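PDB 5IIP: glycine betaine/carnitine/choline ABC transporter%2C ATP-binding protein%2C putative from Staphylococcus aureus, which probably powers osmolyte uptake as the ATP-binding subunit of the OpuC transporter, a system inhibited by c-di-AMP, and is represented here by its CBS domains. Local coordinates for residues 67-72 with 127-132; 83-88 with 99-104; 103-108 with 117-122. All blocks are in the same frame, centred on the assembly; numbering follows the deposited sequence.

Overall arrangement
Starting from the N terminus, strand 46-48 is followed by strand 67-71, where the longest of the three loops opens, and then by 77-82, which completes the first sheet. Contact 1 closes that loop where strand 127-131, the middle strand of the second sheet, comes to face strand 67-71. Within that span lie two shorter closures. Contact 2 brings the connection 99-104 back to helix 83-90 of the first CBS domain; contact 3 begins on the last two residues of 99-104, His103 and Ile104, and joins 103-108 to helix 114-122 of the second. Contact 1 thus joins the two sheets, while contacts 2 and 3 follow one another along the chain and both border the second subunit.

Contact 1: 67-72 with 127-132; sequences TIFVVD and NVPVVD
Phe69 and Pro129 make the main apolar touch between the two strands. CE1 of the Phe69 ring lies 3.5 Å from CG of Pro129, and the two side chains lie roughly at right angles. The approach to the aromatic ring is oblique, so the pair is a plain van der Waals contact and no stack. Phe69 sends CG anti to its own carbonyl carbon (chi1 -58°), and from there the ring reaches across the 8.5 Å between the CA atoms of Phe69 and Pro129. A long, flat side chain suits that gap, and the compact proline, which offers no side-chain polar group, makes a fitting partner.

A second apolar touch comes from a polar residue. Asn127 meets the ring through its CB, which lies in the ring plane at the edge, 3.9 Å from CZ of Phe69. The amide is turned 85° against the ring. Only the aliphatic CB is used against the ring, which suits a residue that is itself partly exposed.

Polar bonds contribute nothing across the gap: no hydrogen bond joins the two strands, which belong to separate sheets. Just after each strand an aspartate fastens the turn that follows, Asp72 OD1 to the backbone N of His76 and Asp132 OD1 to that of Arg136; the same arrangement recurs in the two CBS domains.

Strand 67-71 is the middle strand between 46-48 and 77-82, and strand 127-131 is the middle one between 107-108 and 137-142. Around the contact, Phe69 also meets Phe80 and reaches over to Leu140 of strand 137-142, while Asn127 touches Phe80 of strand 77-82, so each sheet's hairpin leans on the other.

Contact 2: 83-88 with 99-104; sequences IEDINQ and TMQQHI
Asp85 faces both Thr99 and Gln101, receiving one at its backbone and the other at its carboxylate. The methyl of Thr99 rests against the helix main chain, CG2 lying 3.4 Å from the carbonyl O of Asp85. Thr99 holds CG2 anti to its backbone N (chi1 -50° for OG1), which presents the methyl to the helix and leaves OG1 for a hydrogen bond to Ser95 O, just ahead of helix 96-99. A threonine can serve both needs at once.

Helix 83-90 belongs to the first CBS domain of the tandem and residues 99-104 belong to the second, so the contact joins the two CBS repeats.

In Gln101, chi1 (-67°) brings CG beside the carboxylate, 3.9 Å from OD2 of Asp85, and a bend at chi2 sets the direction of the amide. Its NE2 stands 3.7 Å from OD1 of Asp85, too far for a hydrogen bond, and the amide and carboxylate planes are 43° apart. Stronger partners come from the second subunit: Asp85 OD1 forms a salt bridge with Arg123 of that subunit, and Gln101 OE1 accepts a hydrogen bond from the backbone N of Thr106 of the second subunit.

Contact 3: 103-108 with 117-122; sequences HIYTVQ and VRTILK
The phenolic oxygen of Tyr105 is met by Thr119 through carbon alone, OH lying 3.7 Å from CG2 and 3.9 Å from CB of Thr119, with no hydrogen bond between the two side chains. The same methyl also sits 3.9 Å from CZ of Tyr105, so it lies against the hydroxyl end of the ring, obliquely. Thr119 turns CG2 anti to its backbone N, which directs the methyl at the tyrosine.

Ile120 approaches the ring from a different quarter. Its CG1 lies near the ring plane, at the edge, 4.1 Å from CE2 of Tyr105, and the two side chains cross at about a right angle. Tyr105 can span this distance because its CG is anti to the backbone N (chi1 165°), which stretches the ring out from the loop across the 9.5 Å between the CA atoms of Tyr105 and Ile120. A long aromatic side chain suits the place: its edge meets Ile120, while the hydroxyl end lies against the methyl of a partly exposed threonine.

Strand 107-108, helix 114-122 and strand 127-131 form a beta-alpha-beta unit, with backbone hydrogen bonds joining Val107 to Pro129 and Val131. Tyr105, just ahead of the first strand, also rests on Val128, so its ring lies between strand 127-131 and helix 114-122, while Val117 and Leu121 turn to helix 143-153.

Contact 1: 67-72 with 127-132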
loop_
_atom_site.group_PDB
_atom_site.type_symbol
_atom_site.label_atom_id
_atom_site.label_comp_id
_atom_site.label_asym_id
_atom_site.label_seq_id
_atom_site.Cartn_x
_atom_site.Cartn_y
_atom_site.Cartn_z
ATOM N N THR D 67 2.240 7.425 11.883
ATOM C CA THR D 67 1.036 6.663 11.612
ATOM C C THR D 67 0.854 5.474 12.554
ATOM O O THR D 67 1.733 5.086 13.285
ATOM N N ILE D 68 -0.345 4.936 12.519
ATOM C CA ILE D 68 -0.734 3.871 13.373
ATOM C C ILE D 68 -1.290 2.726 12.595
ATOM O O ILE D 68 -1.766 2.862 11.510
ATOM C CB ILE D 68 -1.823 4.339 14.341
ATOM C CG1 ILE D 68 -2.893 5.066 13.591
ATOM C CG2 ILE D 68 -1.281 5.302 15.345
ATOM C CD1 ILE D 68 -3.971 5.614 14.455
ATOM N N PHE D 69 -1.249 1.590 13.232
ATOM C CA PHE D 69 -1.742 0.382 12.675
ATOM C C PHE D 69 -3.012 -0.103 13.338
ATOM O O PHE D 69 -3.113 -0.141 14.520
ATOM C CB PHE D 69 -0.666 -0.650 12.793
ATOM C CG PHE D 69 0.567 -0.265 12.131
ATOM C CD1 PHE D 69 0.756 -0.537 10.825
ATOM C CD2 PHE D 69 1.506 0.412 12.803
ATOM C CE1 PHE D 69 1.885 -0.159 10.194
ATOM C CE2 PHE D 69 2.648 0.802 12.189
ATOM C CZ PHE D 69 2.842 0.513 10.875
ATOM N N VAL D 70 -3.973 -0.481 12.521
ATOM C CA VAL D 70 -5.233 -0.992 12.958
ATOM C C VAL D 70 -5.209 -2.490 13.107
ATOM O O VAL D 70 -4.821 -3.174 12.230
ATOM C CB VAL D 70 -6.313 -0.656 11.947
ATOM C CG1 VAL D 70 -7.686 -1.008 12.450
ATOM C CG2 VAL D 70 -6.267 0.790 11.614
ATOM N N VAL D 71 -5.646 -2.977 14.245
ATOM C CA VAL D 71 -5.708 -4.383 14.501
ATOM C C VAL D 71 -7.038 -4.681 15.101
ATOM O O VAL D 71 -7.693 -3.806 15.562
ATOM C CB VAL D 71 -4.673 -4.844 15.502
ATOM C CG1 VAL D 71 -3.296 -4.765 14.939
ATOM C CG2 VAL D 71 -4.762 -4.044 16.754
ATOM N N ASP D 72 -7.419 -5.939 15.073
ATOM C CA ASP D 72 -8.639 -6.407 15.663
ATOM C C ASP D 72 -8.487 -6.931 17.083
ATOM O O ASP D 72 -7.470 -6.836 17.685
ATOM C CB ASP D 72 -9.378 -7.373 14.764
ATOM C CG ASP D 72 -8.667 -8.633 14.539
ATOM O OD1 ASP D 72 -7.676 -8.912 15.178
ATOM O OD2 ASP D 72 -9.115 -9.365 13.687
ATOM N N ASN D 127 7.056 2.371 6.644
ATOM C CA ASN D 127 6.794 1.491 7.765
ATOM C C ASN D 127 6.460 0.115 7.330
ATOM O O ASN D 127 5.471 -0.086 6.697
ATOM C CB ASN D 127 5.615 2.012 8.541
ATOM C CG ASN D 127 5.792 3.413 8.972
ATOM O OD1 ASN D 127 5.226 4.310 8.405
ATOM N ND2 ASN D 127 6.603 3.611 9.954
ATOM N N VAL D 128 7.284 -0.846 7.679
ATOM C CA VAL D 128 7.027 -2.206 7.305
ATOM C C VAL D 128 6.616 -3.049 8.497
ATOM O O VAL D 128 7.415 -3.425 9.316
ATOM C CB VAL D 128 8.279 -2.802 6.681
ATOM C CG1 VAL D 128 7.983 -4.122 6.038
ATOM C CG2 VAL D 128 8.855 -1.859 5.663
ATOM N N PRO D 129 5.349 -3.349 8.600
ATOM C CA PRO D 129 4.831 -4.137 9.705
ATOM C C PRO D 129 5.339 -5.545 9.740
ATOM O O PRO D 129 5.469 -6.135 8.723
ATOM C CB PRO D 129 3.342 -4.138 9.454
ATOM C CG PRO D 129 3.099 -3.045 8.550
ATOM C CD PRO D 129 4.293 -2.880 7.726
ATOM N N VAL D 130 5.601 -6.077 10.914
ATOM C CA VAL D 130 6.069 -7.432 11.044
ATOM C C VAL D 130 4.971 -8.270 11.607
ATOM O O VAL D 130 4.398 -7.951 12.605
ATOM C CB VAL D 130 7.255 -7.530 11.973
ATOM C CG1 VAL D 130 7.701 -8.959 12.117
ATOM C CG2 VAL D 130 8.369 -6.672 11.463
ATOM N N VAL D 131 4.696 -9.366 10.939
ATOM C CA VAL D 131 3.632 -10.260 11.326
ATOM C C VAL D 131 4.023 -11.708 11.489
ATOM O O VAL D 131 5.007 -12.141 10.970
ATOM C CB VAL D 131 2.503 -10.253 10.282
ATOM C CG1 VAL D 131 1.965 -8.871 10.090
ATOM C CG2 VAL D 131 2.981 -10.814 8.981
ATOM N N ASP D 132 3.208 -12.441 12.228
ATOM C CA ASP D 132 3.398 -13.857 12.437
ATOM C C ASP D 132 2.656 -14.615 11.372
ATOM O O ASP D 132 2.014 -14.014 10.566
ATOM C CB ASP D 132 3.003 -14.270 13.839
ATOM C CG ASP D 132 1.531 -14.177 14.110
ATOM O OD1 ASP D 132 0.715 -14.159 13.187
ATOM O OD2 ASP D 132 1.190 -14.153 15.288
#

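Contact 2: 83-88 with 99-104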
loop_
_atom_site.group_PDB
_atom_site.type_symbol
_atom_site.label_atom_id
_atom_site.label_comp_id
_atom_site.label_asym_id
_atom_site.label_seq_id
_atom_site.Cartn_x
_atom_site.Cartn_y
_atom_site.Cartn_z
ATOM N N ILE D 83 -1.026 10.671 8.762
ATOM C CA ILE D 83 -1.654 11.982 8.906
ATOM C C ILE D 83 -2.495 12.431 7.759
ATOM O O ILE D 83 -3.554 12.934 7.992
ATOM C CB ILE D 83 -0.591 13.056 9.147
ATOM C CG1 ILE D 83 0.126 12.799 10.451
ATOM C CG2 ILE D 83 -1.180 14.438 9.251
ATOM C CD1 ILE D 83 -0.733 13.004 11.674
ATOM N N GLU D 84 -2.035 12.277 6.546
ATOM C CA GLU D 84 -2.840 12.692 5.440
ATOM C C GLU D 84 -4.123 11.899 5.364
ATOM O O GLU D 84 -5.160 12.443 5.081
ATOM C CB GLU D 84 -2.041 12.612 4.146
ATOM C CG GLU D 84 -2.717 13.163 2.911
ATOM C CD GLU D 84 -3.212 14.563 3.063
ATOM O OE1 GLU D 84 -2.674 15.308 3.873
ATOM O OE2 GLU D 84 -4.148 14.909 2.356
ATOM N N ASP D 85 -4.062 10.611 5.631
ATOM C CA ASP D 85 -5.247 9.786 5.551
ATOM C C ASP D 85 -6.298 10.253 6.509
ATOM O O ASP D 85 -7.452 10.302 6.177
ATOM C CB ASP D 85 -4.916 8.340 5.885
ATOM C CG ASP D 85 -4.157 7.623 4.798
ATOM O OD1 ASP D 85 -4.476 7.764 3.613
ATOM O OD2 ASP D 85 -3.244 6.882 5.151
ATOM N N ILE D 86 -5.893 10.581 7.716
ATOM C CA ILE D 86 -6.807 11.075 8.732
ATOM C C ILE D 86 -7.464 12.412 8.395
ATOM O O ILE D 86 -8.638 12.592 8.645
ATOM C CB ILE D 86 -6.114 11.190 10.073
ATOM C CG1 ILE D 86 -5.687 9.834 10.530
ATOM C CG2 ILE D 86 -7.050 11.721 11.121
ATOM C CD1 ILE D 86 -4.822 9.875 11.747
ATOM N N ASN D 87 -6.717 13.334 7.819
ATOM C CA ASN D 87 -7.288 14.602 7.472
ATOM C C ASN D 87 -8.400 14.400 6.480
ATOM O O ASN D 87 -9.434 14.998 6.618
ATOM C CB ASN D 87 -6.253 15.524 6.859
ATOM C CG ASN D 87 -5.196 15.908 7.821
ATOM O OD1 ASN D 87 -4.030 15.960 7.493
ATOM N ND2 ASN D 87 -5.594 16.163 9.027
ATOM N N GLN D 88 -8.203 13.560 5.481
ATOM C CA GLN D 88 -9.240 13.329 4.488
ATOM C C GLN D 88 -10.431 12.715 5.158
ATOM O O GLN D 88 -11.544 12.918 4.755
ATOM N N THR D 99 -11.473 4.554 5.897
ATOM C CA THR D 99 -10.360 5.418 5.657
ATOM C C THR D 99 -9.032 4.754 5.631
ATOM O O THR D 99 -8.110 5.231 5.018
ATOM C CB THR D 99 -10.287 6.425 6.771
ATOM O OG1 THR D 99 -11.563 6.987 6.934
ATOM C CG2 THR D 99 -9.319 7.502 6.480
ATOM N N MET D 100 -8.937 3.658 6.328
ATOM C CA MET D 100 -7.698 2.954 6.400
ATOM C C MET D 100 -7.287 2.346 5.074
ATOM O O MET D 100 -8.092 2.081 4.201
ATOM C CB MET D 100 -7.736 1.913 7.501
ATOM C CG MET D 100 -8.606 0.716 7.235
ATOM S SD MET D 100 -8.606 -0.489 8.521
ATOM C CE MET D 100 -9.863 -1.510 7.930
ATOM N N GLN D 101 -5.992 2.167 4.947
ATOM C CA GLN D 101 -5.409 1.619 3.767
ATOM C C GLN D 101 -5.096 0.176 4.059
ATOM O O GLN D 101 -4.431 -0.134 4.985
ATOM C CB GLN D 101 -4.176 2.429 3.385
ATOM C CG GLN D 101 -4.448 3.850 2.930
ATOM C CD GLN D 101 -4.935 3.968 1.499
ATOM O OE1 GLN D 101 -5.020 3.001 0.780
ATOM N NE2 GLN D 101 -5.250 5.159 1.095
ATOM N N GLN D 102 -5.632 -0.702 3.253
ATOM C CA GLN D 102 -5.484 -2.104 3.453
ATOM C C GLN D 102 -4.456 -2.795 2.625
ATOM O O GLN D 102 -4.346 -3.971 2.718
ATOM C CB GLN D 102 -6.814 -2.779 3.265
ATOM C CG GLN D 102 -7.931 -2.131 4.043
ATOM C CD GLN D 102 -9.265 -2.790 3.909
ATOM O OE1 GLN D 102 -10.254 -2.141 3.737
ATOM N NE2 GLN D 102 -9.296 -4.069 4.012
ATOM N N HIS D 103 -3.712 -2.082 1.811
ATOM C CA HIS D 103 -2.695 -2.700 0.992
ATOM C C HIS D 103 -1.357 -2.284 1.471
ATOM O O HIS D 103 -0.879 -1.226 1.225
ATOM C CB HIS D 103 -2.935 -2.336 -0.444
ATOM C CG HIS D 103 -4.258 -2.782 -0.929
ATOM N ND1 HIS D 103 -4.520 -4.086 -1.231
ATOM C CD2 HIS D 103 -5.415 -2.122 -1.096
ATOM C CE1 HIS D 103 -5.772 -4.207 -1.596
ATOM N NE2 HIS D 103 -6.339 -3.031 -1.516
ATOM N N ILE D 104 -0.753 -3.184 2.176
ATOM C CA ILE D 104 0.483 -2.927 2.818
ATOM C C ILE D 104 1.511 -3.989 2.571
ATOM O O ILE D 104 1.186 -5.127 2.373
ATOM C CB ILE D 104 0.258 -2.911 4.343
ATOM C CG1 ILE D 104 -1.105 -2.398 4.742
ATOM C CG2 ILE D 104 1.249 -2.022 5.013
ATOM C CD1 ILE D 104 -1.464 -2.719 6.164
#

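Contact 3: 103-108 with 117-122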
loop_
_atom_site.group_PDB
_atom_site.type_symbol
_atom_site.label_atom_id
_atom_site.label_comp_id
_atom_site.label_asym_id
_atom_site.label_seq_id
_atom_site.Cartn_x
_atom_site.Cartn_y
_atom_site.Cartn_z
ATOM N N HIS D 103 -3.712 -2.082 1.811
ATOM C CA HIS D 103 -2.695 -2.700 0.992
ATOM C C HIS D 103 -1.357 -2.284 1.471
ATOM O O HIS D 103 -0.879 -1.226 1.225
ATOM C CB HIS D 103 -2.935 -2.336 -0.444
ATOM C CG HIS D 103 -4.258 -2.782 -0.929
ATOM N ND1 HIS D 103 -4.520 -4.086 -1.231
ATOM C CD2 HIS D 103 -5.415 -2.122 -1.096
ATOM C CE1 HIS D 103 -5.772 -4.207 -1.596
ATOM N NE2 HIS D 103 -6.339 -3.031 -1.516
ATOM N N ILE D 104 -0.753 -3.184 2.176
ATOM C CA ILE D 104 0.483 -2.927 2.818
ATOM C C ILE D 104 1.511 -3.989 2.571
ATOM O O ILE D 104 1.186 -5.127 2.373
ATOM C CB ILE D 104 0.258 -2.911 4.343
ATOM C CG1 ILE D 104 -1.105 -2.398 4.742
ATOM C CG2 ILE D 104 1.249 -2.022 5.013
ATOM C CD1 ILE D 104 -1.464 -2.719 6.164
ATOM N N TYR D 105 2.768 -3.586 2.621
ATOM C CA TYR D 105 3.895 -4.480 2.453
ATOM C C TYR D 105 4.292 -4.921 3.825
ATOM O O TYR D 105 4.530 -4.119 4.667
ATOM C CB TYR D 105 5.038 -3.762 1.728
ATOM C CG TYR D 105 6.367 -4.436 1.783
ATOM C CD1 TYR D 105 6.536 -5.697 1.321
ATOM C CD2 TYR D 105 7.447 -3.796 2.268
ATOM C CE1 TYR D 105 7.733 -6.320 1.373
ATOM C CE2 TYR D 105 8.656 -4.419 2.326
ATOM C CZ TYR D 105 8.782 -5.683 1.865
ATOM O OH TYR D 105 9.977 -6.295 1.917
ATOM N N THR D 106 4.337 -6.218 4.040
ATOM C CA THR D 106 4.644 -6.768 5.335
ATOM C C THR D 106 5.640 -7.848 5.245
ATOM O O THR D 106 5.878 -8.350 4.205
ATOM C CB THR D 106 3.416 -7.410 5.994
ATOM O OG1 THR D 106 2.990 -8.521 5.228
ATOM C CG2 THR D 106 2.317 -6.471 6.070
ATOM N N VAL D 107 6.209 -8.214 6.370
ATOM C CA VAL D 107 7.126 -9.316 6.410
ATOM C C VAL D 107 6.976 -10.158 7.659
ATOM O O VAL D 107 6.579 -9.681 8.688
ATOM C CB VAL D 107 8.557 -8.877 6.289
ATOM C CG1 VAL D 107 8.734 -8.123 5.012
ATOM C CG2 VAL D 107 8.936 -8.052 7.458
ATOM N N GLN D 108 7.289 -11.432 7.504
ATOM C CA GLN D 108 7.206 -12.430 8.550
ATOM C C GLN D 108 8.304 -12.304 9.542
ATOM O O GLN D 108 9.369 -11.867 9.233
ATOM C CB GLN D 108 7.216 -13.819 7.955
ATOM C CG GLN D 108 5.989 -14.148 7.170
ATOM C CD GLN D 108 4.800 -14.391 8.055
ATOM O OE1 GLN D 108 4.947 -14.652 9.227
ATOM N NE2 GLN D 108 3.619 -14.314 7.497
ATOM N N VAL D 117 15.727 -6.463 2.810
ATOM C CA VAL D 117 16.387 -5.180 2.886
ATOM C C VAL D 117 16.522 -4.412 1.583
ATOM O O VAL D 117 16.353 -3.228 1.580
ATOM C CB VAL D 117 17.757 -5.310 3.525
ATOM C CG1 VAL D 117 18.624 -6.192 2.698
ATOM C CG2 VAL D 117 18.392 -3.959 3.690
ATOM N N ARG D 118 16.816 -5.087 0.491
ATOM C CA ARG D 118 16.937 -4.442 -0.782
ATOM C C ARG D 118 15.632 -3.809 -1.222
ATOM O O ARG D 118 15.622 -2.735 -1.775
ATOM C CB ARG D 118 17.434 -5.413 -1.826
ATOM C CG ARG D 118 18.909 -5.726 -1.755
ATOM C CD ARG D 118 19.377 -6.400 -3.017
ATOM N NE ARG D 118 18.836 -7.727 -3.166
ATOM C CZ ARG D 118 19.562 -8.797 -3.398
ATOM N NH1 ARG D 118 20.859 -8.686 -3.529
ATOM N NH2 ARG D 118 18.989 -9.968 -3.515
ATOM N N THR D 119 14.532 -4.492 -0.992
ATOM C CA THR D 119 13.224 -3.996 -1.329
ATOM C C THR D 119 12.908 -2.803 -0.501
ATOM O O THR D 119 12.351 -1.872 -0.981
ATOM C CB THR D 119 12.150 -5.061 -1.096
ATOM O OG1 THR D 119 12.295 -6.086 -2.059
ATOM C CG2 THR D 119 10.767 -4.530 -1.238
ATOM N N ILE D 120 13.246 -2.857 0.768
ATOM C CA ILE D 120 12.978 -1.766 1.663
ATOM C C ILE D 120 13.734 -0.537 1.296
ATOM O O ILE D 120 13.199 0.511 1.342
ATOM C CB ILE D 120 13.328 -2.148 3.097
ATOM C CG1 ILE D 120 12.407 -3.236 3.537
ATOM C CG2 ILE D 120 13.253 -0.981 4.053
ATOM C CD1 ILE D 120 12.721 -3.742 4.896
ATOM N N LEU D 121 15.010 -0.678 1.012
ATOM C CA LEU D 121 15.854 0.439 0.642
ATOM C C LEU D 121 15.486 1.017 -0.695
ATOM O O LEU D 121 15.553 2.182 -0.905
ATOM C CB LEU D 121 17.319 0.048 0.658
ATOM C CG LEU D 121 17.941 -0.280 1.989
ATOM C CD1 LEU D 121 19.337 -0.799 1.868
ATOM C CD2 LEU D 121 17.902 0.884 2.901
ATOM N N LYS D 122 15.172 0.156 -1.630
ATOM C CA LYS D 122 14.809 0.559 -2.968
ATOM C C LYS D 122 13.480 1.269 -3.102
ATOM O O LYS D 122 13.326 2.154 -3.895
ATOM C CB LYS D 122 14.868 -0.615 -3.906
ATOM C CG LYS D 122 16.241 -0.951 -4.427
ATOM C CD LYS D 122 16.129 -1.982 -5.527
ATOM C CE LYS D 122 17.395 -2.723 -5.743
ATOM N NZ LYS D 122 17.016 -4.013 -6.310
#